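Local coordinates for protein nucleoporin 53 (Pichia guilliermondii, PDB 3P3D) that probably serves as a structural constituent of the nuclear pore complex, this chain being its RNA recognition motif domain, at residues 9-14 with 94-99; 13-18 with 63-68; 33-38 with 56-61. One frame throughout, in Å; residues are numbered along the deposited sequence.

Contact 1 (9-14 with 94-99); sequences AILVFG and IPYTKD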
ATOM      1  N   ALA A   9       4.441  -4.644   6.774  1.00 35.91           N
ATOM      2  CA  ALA A   9       3.939  -3.509   6.010  1.00 35.19           C
ATOM      3  C   ALA A   9       4.738  -3.369   4.740  1.00 34.70           C
ATOM      4  O   ALA A   9       5.876  -3.827   4.647  1.00 33.86           O
ATOM      5  CB  ALA A   9       4.020  -2.217   6.813  1.00 34.60           C
ATOM      6  N   ILE A  10       4.120  -2.712   3.766  1.00 34.35           N
ATOM      7  CA  ILE A  10       4.758  -2.444   2.501  1.00 34.04           C
ATOM      8  C   ILE A  10       4.552  -0.983   2.228  1.00 34.59           C
ATOM      9  O   ILE A  10       3.612  -0.368   2.778  1.00 34.99           O
ATOM     10  CB  ILE A  10       4.149  -3.328   1.344  1.00 33.54           C
ATOM     11  CG1 ILE A  10       2.676  -3.011   1.089  1.00 33.15           C
ATOM     12  CG2 ILE A  10       4.317  -4.816   1.649  1.00 31.90           C
ATOM     13  CD1 ILE A  10       2.021  -3.842   0.001  1.00 32.05           C
ATOM     14  N   LEU A  11       5.416  -0.435   1.382  1.00 35.19           N
ATOM     15  CA  LEU A  11       5.146   0.836   0.713  1.00 35.75           C
ATOM     16  C   LEU A  11       4.710   0.641  -0.752  1.00 36.21           C
ATOM     17  O   LEU A  11       5.443   0.042  -1.519  1.00 36.34           O
ATOM     18  CB  LEU A  11       6.388   1.683   0.777  1.00 35.73           C
ATOM     19  CG  LEU A  11       6.759   2.097   2.210  1.00 35.60           C
ATOM     20  CD1 LEU A  11       8.170   2.630   2.253  1.00 35.47           C
ATOM     21  CD2 LEU A  11       5.774   3.117   2.736  1.00 35.04           C
ATOM     22  N   VAL A  12       3.518   1.111  -1.133  1.00 37.16           N
ATOM     23  CA  VAL A  12       3.110   1.114  -2.548  1.00 37.97           C
ATOM     24  C   VAL A  12       3.244   2.521  -3.094  1.00 38.11           C
ATOM     25  O   VAL A  12       2.902   3.481  -2.425  1.00 38.51           O
ATOM     26  CB  VAL A  12       1.672   0.541  -2.813  1.00 38.14           C
ATOM     27  CG1 VAL A  12       1.492  -0.823  -2.174  1.00 37.34           C
ATOM     28  CG2 VAL A  12       0.616   1.462  -2.305  1.00 40.83           C
ATOM     29  N   PHE A  13       3.743   2.651  -4.317  1.00 38.65           N
ATOM     30  CA  PHE A  13       4.079   3.974  -4.844  1.00 38.53           C
ATOM     31  C   PHE A  13       4.047   4.073  -6.364  1.00 39.88           C
ATOM     32  O   PHE A  13       4.075   3.068  -7.060  1.00 40.45           O
ATOM     33  CB  PHE A  13       5.477   4.394  -4.332  1.00 37.92           C
ATOM     34  CG  PHE A  13       6.621   3.509  -4.817  1.00 33.62           C
ATOM     35  CD1 PHE A  13       7.279   3.792  -5.994  1.00 30.55           C
ATOM     36  CD2 PHE A  13       7.042   2.416  -4.085  1.00 31.50           C
ATOM     37  CE1 PHE A  13       8.308   3.002  -6.441  1.00 29.77           C
ATOM     38  CE2 PHE A  13       8.105   1.610  -4.535  1.00 31.31           C
ATOM     39  CZ  PHE A  13       8.728   1.902  -5.703  1.00 30.12           C
ATOM     40  N   GLY A  14       4.026   5.312  -6.851  1.00 41.67           N
ATOM     41  CA  GLY A  14       4.179   5.639  -8.270  1.00 42.39           C
ATOM     42  C   GLY A  14       2.883   5.945  -9.012  1.00 43.26           C
ATOM     43  O   GLY A  14       2.885   6.086 -10.229  1.00 42.82           O
ATOM     44  N   ILE A  94       7.548  -2.181  -2.167  1.00 38.28           N
ATOM     45  CA  ILE A  94       8.757  -2.574  -1.423  1.00 38.78           C
ATOM     46  C   ILE A  94       8.386  -2.782   0.024  1.00 39.20           C
ATOM     47  O   ILE A  94       7.374  -2.240   0.469  1.00 39.16           O
ATOM     48  CB  ILE A  94       9.910  -1.509  -1.500  1.00 38.43           C
ATOM     49  CG1 ILE A  94       9.443  -0.115  -1.072  1.00 38.36           C
ATOM     50  CG2 ILE A  94      10.481  -1.425  -2.889  1.00 38.86           C
ATOM     51  CD1 ILE A  94      10.605   0.837  -0.781  1.00 38.34           C
ATOM     52  N   PRO A  95       9.206  -3.551   0.767  1.00 40.26           N
ATOM     53  CA  PRO A  95       8.995  -3.641   2.194  1.00 40.94           C
ATOM     54  C   PRO A  95       9.090  -2.256   2.834  1.00 41.87           C
ATOM     55  O   PRO A  95       9.972  -1.467   2.473  1.00 41.98           O
ATOM     56  CB  PRO A  95      10.160  -4.506   2.651  1.00 41.06           C
ATOM     57  CG  PRO A  95      10.674  -5.164   1.419  1.00 40.82           C
ATOM     58  CD  PRO A  95      10.493  -4.160   0.390  1.00 40.50           C
ATOM     59  N   TYR A  96       8.184  -1.960   3.755  1.00 42.88           N
ATOM     60  CA  TYR A  96       8.283  -0.754   4.558  1.00 44.86           C
ATOM     61  C   TYR A  96       9.573  -0.718   5.391  1.00 45.32           C
ATOM     62  O   TYR A  96      10.004  -1.746   5.914  1.00 45.66           O
ATOM     63  CB  TYR A  96       7.084  -0.673   5.502  1.00 45.50           C
ATOM     64  CG  TYR A  96       7.294   0.236   6.698  1.00 48.08           C
ATOM     65  CD1 TYR A  96       7.106   1.604   6.587  1.00 48.93           C
ATOM     66  CD2 TYR A  96       7.677  -0.285   7.950  1.00 51.34           C
ATOM     67  CE1 TYR A  96       7.290   2.440   7.666  1.00 51.36           C
ATOM     68  CE2 TYR A  96       7.871   0.556   9.049  1.00 51.43           C
ATOM     69  CZ  TYR A  96       7.665   1.918   8.895  1.00 52.13           C
ATOM     70  OH  TYR A  96       7.831   2.784   9.953  1.00 54.68           O
ATOM     71  N   THR A  97      10.186   0.457   5.485  1.00 46.13           N
ATOM     72  CA  THR A  97      11.247   0.727   6.474  1.00 46.87           C
ATOM     73  C   THR A  97      11.037   2.129   7.020  1.00 47.66           C
ATOM     74  O   THR A  97      10.598   3.016   6.277  1.00 47.67           O
ATOM     75  CB  THR A  97      12.677   0.687   5.884  1.00 46.79           C
ATOM     76  OG1 THR A  97      12.856   1.783   4.966  1.00 47.77           O
ATOM     77  CG2 THR A  97      12.982  -0.636   5.207  1.00 45.69           C
ATOM     78  N   LYS A  98      11.361   2.323   8.306  1.00 49.04           N
ATOM     79  CA  LYS A  98      11.248   3.631   8.975  1.00 49.83           C
ATOM     80  C   LYS A  98      12.049   4.662   8.234  1.00 50.40           C
ATOM     81  O   LYS A  98      11.578   5.758   8.015  1.00 50.65           O
ATOM     82  CB  LYS A  98      11.752   3.575  10.431  1.00 50.28           C
ATOM     83  N   ASP A  99      13.259   4.293   7.828  1.00 51.68           N
ATOM     84  CA  ASP A  99      14.151   5.219   7.135  1.00 52.99           C
ATOM     85  C   ASP A  99      13.496   5.840   5.893  1.00 52.74           C
ATOM     86  O   ASP A  99      13.533   7.064   5.705  1.00 52.55           O
ATOM     87  CB  ASP A  99      15.457   4.497   6.769  1.00 53.99           C
ATOM     88  CG  ASP A  99      16.410   5.364   5.937  1.00 57.26           C
ATOM     89  OD1 ASP A  99      16.675   6.526   6.348  1.00 60.35           O
ATOM     90  OD2 ASP A  99      16.890   4.867   4.876  1.00 60.71           O
TER
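Leu11 and Ile94 face each other as an antiparallel hydrogen-bonded pair that joins strand 9-13 to the end of strand 89-95 in the sheet of an RNA recognition motif (RRM). Leu11 N donates to Ile94 O at 2.8 Å, and Ile94 N returns a bond to Leu11 O at 3.1 Å. Their side chains lie on one face of the sheet, with Leu11 CB 4.0 Å from Ile94 CG1. That carbon stands between the backbone N and carbonyl carbon of its own residue (chi1 54°), and from there it also meets Phe13 CE2 at 4.1 Å, the two side chains crossing at about a right angle. The root of Tyr96 packs on Ala9, CB to CB at 3.7 Å, and the edge of its ring also meets Leu11 CD2. The ring also makes a cation-pi contact with Lys66. Thr97 caps the start of helix 98-104, which lays Ala100 on Leu11 and Val101 on Tyr96, so it packs on the sheet face that many RRMs use for RNA. Beyond the strand pairing, Tyr96 N donates a hydrogen bond to Ala9 O at 3.1 Å, coming from above the carbonyl plane, 45° out of it.

Contact 2 (13-18 with 63-68); sequences FGYPET and SWTKIT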
ATOM      1  N   PHE A  13       3.743   2.651  -4.317  1.00 38.65           N
ATOM      2  CA  PHE A  13       4.079   3.974  -4.844  1.00 38.53           C
ATOM      3  C   PHE A  13       4.047   4.073  -6.364  1.00 39.88           C
ATOM      4  O   PHE A  13       4.075   3.068  -7.060  1.00 40.45           O
ATOM      5  CB  PHE A  13       5.477   4.394  -4.332  1.00 37.92           C
ATOM      6  CG  PHE A  13       6.621   3.509  -4.817  1.00 33.62           C
ATOM      7  CD1 PHE A  13       7.279   3.792  -5.994  1.00 30.55           C
ATOM      8  CD2 PHE A  13       7.042   2.416  -4.085  1.00 31.50           C
ATOM      9  CE1 PHE A  13       8.308   3.002  -6.441  1.00 29.77           C
ATOM     10  CE2 PHE A  13       8.105   1.610  -4.535  1.00 31.31           C
ATOM     11  CZ  PHE A  13       8.728   1.902  -5.703  1.00 30.12           C
ATOM     12  N   GLY A  14       4.026   5.312  -6.851  1.00 41.67           N
ATOM     13  CA  GLY A  14       4.179   5.639  -8.270  1.00 42.39           C
ATOM     14  C   GLY A  14       2.883   5.945  -9.012  1.00 43.26           C
ATOM     15  O   GLY A  14       2.885   6.086 -10.229  1.00 42.82           O
ATOM     16  N   TYR A  15       1.786   6.086  -8.271  1.00 44.31           N
ATOM     17  CA  TYR A  15       0.460   6.264  -8.852  1.00 45.26           C
ATOM     18  C   TYR A  15       0.085   7.740  -8.791  1.00 46.67           C
ATOM     19  O   TYR A  15       0.556   8.457  -7.892  1.00 47.16           O
ATOM     20  CB  TYR A  15      -0.579   5.410  -8.114  1.00 45.22           C
ATOM     21  CG  TYR A  15      -0.564   5.578  -6.606  1.00 45.12           C
ATOM     22  CD1 TYR A  15      -1.271   6.606  -6.000  1.00 45.02           C
ATOM     23  CD2 TYR A  15       0.165   4.720  -5.787  1.00 43.55           C
ATOM     24  CE1 TYR A  15      -1.248   6.786  -4.637  1.00 43.87           C
ATOM     25  CE2 TYR A  15       0.189   4.895  -4.410  1.00 42.22           C
ATOM     26  CZ  TYR A  15      -0.519   5.933  -3.851  1.00 43.44           C
ATOM     27  OH  TYR A  15      -0.539   6.139  -2.501  1.00 41.91           O
ATOM     28  N   PRO A  16      -0.732   8.219  -9.757  1.00 47.50           N
ATOM     29  CA  PRO A  16      -1.269   9.573  -9.611  1.00 48.13           C
ATOM     30  C   PRO A  16      -2.177   9.633  -8.391  1.00 48.55           C
ATOM     31  O   PRO A  16      -2.884   8.665  -8.143  1.00 48.48           O
ATOM     32  CB  PRO A  16      -2.084   9.786 -10.900  1.00 48.21           C
ATOM     33  CG  PRO A  16      -1.588   8.752 -11.868  1.00 48.05           C
ATOM     34  CD  PRO A  16      -1.136   7.594 -11.032  1.00 47.63           C
ATOM     35  N   GLU A  17      -2.155  10.742  -7.646  1.00 49.03           N
ATOM     36  CA  GLU A  17      -2.932  10.851  -6.409  1.00 49.58           C
ATOM     37  C   GLU A  17      -4.434  10.571  -6.644  1.00 50.04           C
ATOM     38  O   GLU A  17      -5.125   9.991  -5.787  1.00 50.77           O
ATOM     39  CB  GLU A  17      -2.717  12.221  -5.736  1.00 49.39           C
ATOM     40  N   THR A  18      -4.938  10.939  -7.816  1.00 50.19           N
ATOM     41  CA  THR A  18      -6.325  10.651  -8.163  1.00 50.21           C
ATOM     42  C   THR A  18      -6.668   9.147  -8.060  1.00 49.76           C
ATOM     43  O   THR A  18      -7.837   8.781  -7.940  1.00 50.04           O
ATOM     44  CB  THR A  18      -6.640  11.107  -9.589  1.00 50.47           C
ATOM     45  OG1 THR A  18      -7.999  11.553  -9.639  1.00 52.97           O
ATOM     46  CG2 THR A  18      -6.426   9.956 -10.591  1.00 50.20           C
ATOM     47  N   SER A  63       1.447  10.073  -4.180  1.00 51.67           N
ATOM     48  CA  SER A  63       1.992   8.909  -4.884  1.00 50.38           C
ATOM     49  C   SER A  63       2.637   7.806  -4.018  1.00 48.64           C
ATOM     50  O   SER A  63       3.425   7.015  -4.524  1.00 48.42           O
ATOM     51  CB  SER A  63       2.972   9.350  -5.985  1.00 50.37           C
ATOM     52  OG  SER A  63       2.299  10.123  -6.961  1.00 51.56           O
ATOM     53  N   TRP A  64       2.307   7.719  -2.737  1.00 47.12           N
ATOM     54  CA  TRP A  64       2.775   6.570  -1.953  1.00 46.55           C
ATOM     55  C   TRP A  64       1.943   6.336  -0.707  1.00 45.34           C
ATOM     56  O   TRP A  64       1.434   7.274  -0.124  1.00 44.76           O
ATOM     57  CB  TRP A  64       4.271   6.693  -1.591  1.00 46.58           C
ATOM     58  CG  TRP A  64       4.589   7.707  -0.530  1.00 48.23           C
ATOM     59  CD1 TRP A  64       4.917   9.029  -0.718  1.00 49.23           C
ATOM     60  CD2 TRP A  64       4.617   7.487   0.885  1.00 49.54           C
ATOM     61  NE1 TRP A  64       5.143   9.635   0.490  1.00 50.16           N
ATOM     62  CE2 TRP A  64       4.968   8.714   1.492  1.00 50.11           C
ATOM     63  CE3 TRP A  64       4.389   6.367   1.700  1.00 49.21           C
ATOM     64  CZ2 TRP A  64       5.085   8.858   2.881  1.00 51.01           C
ATOM     65  CZ3 TRP A  64       4.511   6.507   3.075  1.00 49.24           C
ATOM     66  CH2 TRP A  64       4.854   7.743   3.653  1.00 50.81           C
ATOM     67  N   THR A  65       1.791   5.075  -0.317  1.00 43.92           N
ATOM     68  CA  THR A  65       1.129   4.754   0.937  1.00 43.20           C
ATOM     69  C   THR A  65       1.824   3.607   1.593  1.00 41.88           C
ATOM     70  O   THR A  65       2.322   2.711   0.936  1.00 42.00           O
ATOM     71  CB  THR A  65      -0.337   4.276   0.775  1.00 43.55           C
ATOM     72  OG1 THR A  65      -1.026   5.069  -0.195  1.00 45.34           O
ATOM     73  CG2 THR A  65      -1.051   4.363   2.112  1.00 43.21           C
ATOM     74  N   LYS A  66       1.804   3.609   2.907  1.00 40.55           N
ATOM     75  CA  LYS A  66       2.165   2.430   3.640  1.00 39.87           C
ATOM     76  C   LYS A  66       0.898   1.646   3.776  1.00 38.30           C
ATOM     77  O   LYS A  66      -0.182   2.232   3.886  1.00 37.62           O
ATOM     78  CB  LYS A  66       2.737   2.823   4.985  1.00 40.31           C
ATOM     79  CG  LYS A  66       3.105   1.707   5.929  1.00 41.80           C
ATOM     80  CD  LYS A  66       3.585   2.373   7.236  1.00 45.95           C
ATOM     81  CE  LYS A  66       3.413   1.515   8.452  1.00 49.80           C
ATOM     82  NZ  LYS A  66       4.445   0.448   8.406  1.00 53.29           N
ATOM     83  N   ILE A  67       1.029   0.320   3.710  1.00 37.14           N
ATOM     84  CA  ILE A  67      -0.092  -0.603   3.918  1.00 35.73           C
ATOM     85  C   ILE A  67       0.407  -1.695   4.843  1.00 35.31           C
ATOM     86  O   ILE A  67       1.471  -2.221   4.634  1.00 34.96           O
ATOM     87  CB  ILE A  67      -0.521  -1.280   2.592  1.00 35.82           C
ATOM     88  CG1 ILE A  67      -0.942  -0.247   1.544  1.00 34.57           C
ATOM     89  CG2 ILE A  67      -1.601  -2.301   2.833  1.00 33.05           C
ATOM     90  CD1 ILE A  67      -1.428  -0.912   0.248  1.00 35.30           C
ATOM     91  N   THR A  68      -0.375  -2.056   5.843  1.00 35.47           N
ATOM     92  CA  THR A  68       0.066  -3.004   6.831  1.00 35.41           C
ATOM     93  C   THR A  68      -0.949  -4.125   6.875  1.00 36.68           C
ATOM     94  O   THR A  68      -2.146  -3.874   7.050  1.00 36.95           O
ATOM     95  CB  THR A  68       0.209  -2.310   8.214  1.00 35.44           C
ATOM     96  OG1 THR A  68       0.953  -1.099   8.035  1.00 34.67           O
ATOM     97  CG2 THR A  68       0.954  -3.206   9.253  1.00 33.28           C
TER
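Tyr15 and Ser63 meet through two first torsions. In Tyr15, CG lies between the backbone N and the carbonyl carbon (chi1 51°), and the ring beyond it presents a face to the backbone of Ser63, whose C lies over it. In Ser63, OG is anti to the carbonyl carbon (chi1 -63°) and donates to Tyr15 O at 2.6 Å. The two residues therefore hold each other twice, by this bond and by a CH-pi contact in which Ser63 CA stands 4.1 Å from the centroid of the Tyr15 ring, over its face. Farther out, the phenol reaches Thr65 at the ring's edge, and Tyr15 OH and Thr65 OG1 are hydrogen-bonded at 2.6 Å, with the two side chains crossing at about a right angle. Ala20 and Val23 of helix 20-27 also pack on Tyr15, tying the sheet to the helix that follows this loop.

The chain enters the loop through Phe13, a non-hydrogen-bonded partner of Trp64, whose CB lies 3.8 Å from Phe13 CB. Ser63 O collects the bond from Gly14 N at 2.9 Å and a CA-H...O contact from Phe13 CA at 3.1 Å. Gly14 has a positive phi (101°), and a CB there would press on the carbonyl O of Phe13, so a residue with a side chain would fit poorly at this turn. The chemistry implies a largely polar junction: Ser63 donates through its hydroxyl and accepts through its carbonyl, while the buried phenol finds a mate in the threonine hydroxyl, which probably helps fix where the ring ends.

Contact 3 (33-38 with 56-61); sequences ILEDFE and VPIFSG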
ATOM      1  N   ILE A  33      -6.256  -5.437   5.492  1.00 39.74           N
ATOM      2  CA  ILE A  33      -5.420  -4.277   5.744  1.00 40.51           C
ATOM      3  C   ILE A  33      -5.754  -3.655   7.120  1.00 41.45           C
ATOM      4  O   ILE A  33      -6.923  -3.546   7.489  1.00 41.75           O
ATOM      5  CB  ILE A  33      -5.542  -3.266   4.576  1.00 40.21           C
ATOM      6  CG1 ILE A  33      -4.916  -3.885   3.307  1.00 39.04           C
ATOM      7  CG2 ILE A  33      -4.854  -1.945   4.937  1.00 39.04           C
ATOM      8  CD1 ILE A  33      -5.107  -3.086   2.041  1.00 34.92           C
ATOM      9  N   LEU A  34      -4.731  -3.261   7.871  1.00 42.63           N
ATOM     10  CA  LEU A  34      -4.929  -2.782   9.267  1.00 44.07           C
ATOM     11  C   LEU A  34      -5.254  -1.296   9.346  1.00 44.65           C
ATOM     12  O   LEU A  34      -6.075  -0.889  10.157  1.00 45.33           O
ATOM     13  CB  LEU A  34      -3.708  -3.048  10.154  1.00 43.96           C
ATOM     14  CG  LEU A  34      -3.406  -4.487  10.570  1.00 44.36           C
ATOM     15  CD1 LEU A  34      -2.400  -4.422  11.701  1.00 45.20           C
ATOM     16  CD2 LEU A  34      -4.639  -5.271  11.014  1.00 45.43           C
ATOM     17  N   GLU A  35      -4.611  -0.488   8.511  1.00 45.01           N
ATOM     18  CA  GLU A  35      -4.990   0.897   8.389  1.00 45.20           C
ATOM     19  C   GLU A  35      -6.495   0.986   8.142  1.00 45.81           C
ATOM     20  O   GLU A  35      -7.077   0.103   7.491  1.00 46.05           O
ATOM     21  CB  GLU A  35      -4.235   1.568   7.239  1.00 45.14           C
ATOM     22  CG  GLU A  35      -2.773   1.872   7.501  1.00 44.62           C
ATOM     23  CD  GLU A  35      -1.830   0.689   7.290  1.00 45.58           C
ATOM     24  OE1 GLU A  35      -2.292  -0.394   6.855  1.00 46.74           O
ATOM     25  OE2 GLU A  35      -0.617   0.837   7.585  1.00 42.73           O
ATOM     26  N   ASP A  36      -7.108   2.055   8.661  1.00 46.51           N
ATOM     27  CA  ASP A  36      -8.535   2.371   8.464  1.00 47.11           C
ATOM     28  C   ASP A  36      -8.758   3.300   7.262  1.00 47.01           C
ATOM     29  O   ASP A  36      -9.257   4.428   7.430  1.00 47.66           O
ATOM     30  CB  ASP A  36      -9.128   3.025   9.730  1.00 47.39           C
ATOM     31  CG  ASP A  36     -10.651   3.328   9.608  1.00 50.90           C
ATOM     32  OD1 ASP A  36     -11.380   2.643   8.828  1.00 54.22           O
ATOM     33  OD2 ASP A  36     -11.123   4.266  10.306  1.00 53.78           O
ATOM     34  N   PHE A  37      -8.404   2.843   6.053  1.00 46.28           N
ATOM     35  CA  PHE A  37      -8.679   3.634   4.843  1.00 45.52           C
ATOM     36  C   PHE A  37     -10.186   3.637   4.583  1.00 45.86           C
ATOM     37  O   PHE A  37     -10.863   2.615   4.754  1.00 45.77           O
ATOM     38  CB  PHE A  37      -7.938   3.092   3.609  1.00 44.91           C
ATOM     39  CG  PHE A  37      -6.447   3.149   3.724  1.00 43.19           C
ATOM     40  CD1 PHE A  37      -5.782   4.354   3.664  1.00 42.59           C
ATOM     41  CD2 PHE A  37      -5.705   1.995   3.906  1.00 42.02           C
ATOM     42  CE1 PHE A  37      -4.404   4.406   3.783  1.00 41.98           C
ATOM     43  CE2 PHE A  37      -4.337   2.042   4.018  1.00 40.67           C
ATOM     44  CZ  PHE A  37      -3.686   3.249   3.956  1.00 41.20           C
ATOM     45  N   GLU A  38     -10.687   4.793   4.167  1.00 45.99           N
ATOM     46  CA  GLU A  38     -12.095   4.982   3.875  1.00 46.58           C
ATOM     47  C   GLU A  38     -12.632   3.940   2.890  1.00 46.50           C
ATOM     48  O   GLU A  38     -13.707   3.405   3.080  1.00 46.12           O
ATOM     49  CB  GLU A  38     -12.335   6.406   3.336  1.00 46.48           C
ATOM     50  N   VAL A  56      -3.374   0.696  13.423  1.00 64.95           N
ATOM     51  CA  VAL A  56      -2.151   1.276  12.890  1.00 64.13           C
ATOM     52  C   VAL A  56      -2.521   2.607  12.275  1.00 63.32           C
ATOM     53  O   VAL A  56      -3.611   2.751  11.719  1.00 63.48           O
ATOM     54  CB  VAL A  56      -1.468   0.409  11.827  1.00 63.91           C
ATOM     55  CG1 VAL A  56      -1.041  -0.912  12.424  1.00 64.27           C
ATOM     56  CG2 VAL A  56      -2.380   0.208  10.635  1.00 64.73           C
ATOM     57  N   PRO A  57      -1.619   3.588  12.378  1.00 62.40           N
ATOM     58  CA  PRO A  57      -1.874   4.904  11.812  1.00 61.90           C
ATOM     59  C   PRO A  57      -1.472   4.958  10.351  1.00 60.95           C
ATOM     60  O   PRO A  57      -0.567   4.245   9.926  1.00 61.05           O
ATOM     61  CB  PRO A  57      -0.972   5.818  12.643  1.00 61.98           C
ATOM     62  CG  PRO A  57       0.213   4.928  12.989  1.00 62.62           C
ATOM     63  CD  PRO A  57      -0.274   3.494  12.979  1.00 62.53           C
ATOM     64  N   ILE A  58      -2.138   5.827   9.606  1.00 60.10           N
ATOM     65  CA  ILE A  58      -1.931   5.951   8.175  1.00 59.23           C
ATOM     66  C   ILE A  58      -0.713   6.811   7.877  1.00 59.01           C
ATOM     67  O   ILE A  58      -0.654   7.968   8.274  1.00 58.87           O
ATOM     68  CB  ILE A  58      -3.168   6.580   7.507  1.00 59.07           C
ATOM     69  CG1 ILE A  58      -4.372   5.645   7.672  1.00 57.98           C
ATOM     70  CG2 ILE A  58      -2.895   6.898   6.046  1.00 58.46           C
ATOM     71  CD1 ILE A  58      -5.677   6.214   7.144  1.00 57.52           C
ATOM     72  N   PHE A  59       0.264   6.225   7.194  1.00 58.67           N
ATOM     73  CA  PHE A  59       1.365   6.964   6.615  1.00 58.60           C
ATOM     74  C   PHE A  59       1.203   6.967   5.113  1.00 58.09           C
ATOM     75  O   PHE A  59       1.174   5.902   4.486  1.00 58.39           O
ATOM     76  CB  PHE A  59       2.693   6.329   6.974  1.00 58.61           C
ATOM     77  CG  PHE A  59       3.184   6.714   8.316  1.00 61.26           C
ATOM     78  CD1 PHE A  59       3.569   8.030   8.566  1.00 63.96           C
ATOM     79  CD2 PHE A  59       3.259   5.781   9.341  1.00 64.36           C
ATOM     80  CE1 PHE A  59       4.024   8.415   9.814  1.00 64.81           C
ATOM     81  CE2 PHE A  59       3.724   6.154  10.604  1.00 65.87           C
ATOM     82  CZ  PHE A  59       4.110   7.477  10.836  1.00 65.08           C
ATOM     83  N   SER A  60       1.085   8.159   4.539  1.00 57.08           N
ATOM     84  CA  SER A  60       0.962   8.307   3.097  1.00 56.60           C
ATOM     85  C   SER A  60       1.353   9.714   2.699  1.00 56.70           C
ATOM     86  O   SER A  60       1.490  10.597   3.546  1.00 57.20           O
ATOM     87  CB  SER A  60      -0.451   7.963   2.594  1.00 56.31           C
ATOM     88  OG  SER A  60      -1.438   8.881   3.025  1.00 55.53           O
ATOM     89  N   GLY A  61       1.575   9.898   1.408  1.00 56.25           N
ATOM     90  CA  GLY A  61       1.908  11.184   0.849  1.00 56.14           C
ATOM     91  C   GLY A  61       1.353  11.167  -0.545  1.00 56.08           C
ATOM     92  O   GLY A  61       0.482  10.356  -0.855  1.00 56.44           O
TER
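Val56 opens the contact by setting CG2 against the backbone of the facing loop, 3.2 Å from Glu35 N. With CG1 anti to the carbonyl carbon (chi1 -63°), CG2 falls between the backbone N and the carbonyl carbon and touches Leu34 CB at 3.5 Å. It also lies 3.4 Å from Glu35 CD, while CG1 of Val56 turns to Leu34 CD1, the Leu34 and Val56 side chains crossing at about a right angle. Pro57 adds its carbonyl O, 4.0 Å from Glu35 CG. Ile58 then lays CG1 near Glu35 CG and brings CG2 to within 3.7 Å of Phe37 CE1, with CD1 continuing beside Phe37 CD1. Glu35 serves in two ways, its carbons packing on Val56 and Ile58 and its OE2 bonded to Thr68 OG1; bent at chi2 (82°), it crosses the Val56 side chain obliquely. An alanine here would probably leave Thr68 OG1 without that mate and open a gap beside Val56 CG2 and Ile58 CG1. Phe37 also packs on Thr65, and Asp36 forms a salt bridge with Arg41. What results is a van der Waals join, part apolar and part polar, within the connection between the first helix and second strand of the RRM's beta-alpha-beta-beta-alpha-beta order.

Taken together, the contacts span most of one antiparallel RRM sheet, whose strands run in the order 60-61, 64-68, 9-13, 89-95, 85-86. Contacts 1 and 2 lie on the two edges of strand 9-13, share Phe13 and Gly14, and have centres about 10 Å apart. Contact 3 is nested along the chain inside the loops closed by both others; its centre is about 11 Å from that of contact 2 and about 13 Å from that of contact 1. It joins the sheet through strand 64-68, where Thr68 O accepts from Leu34 N. The first strand thus gathers the distant C-terminal part of the chain on one edge and the middle part on the other, producing one compact domain.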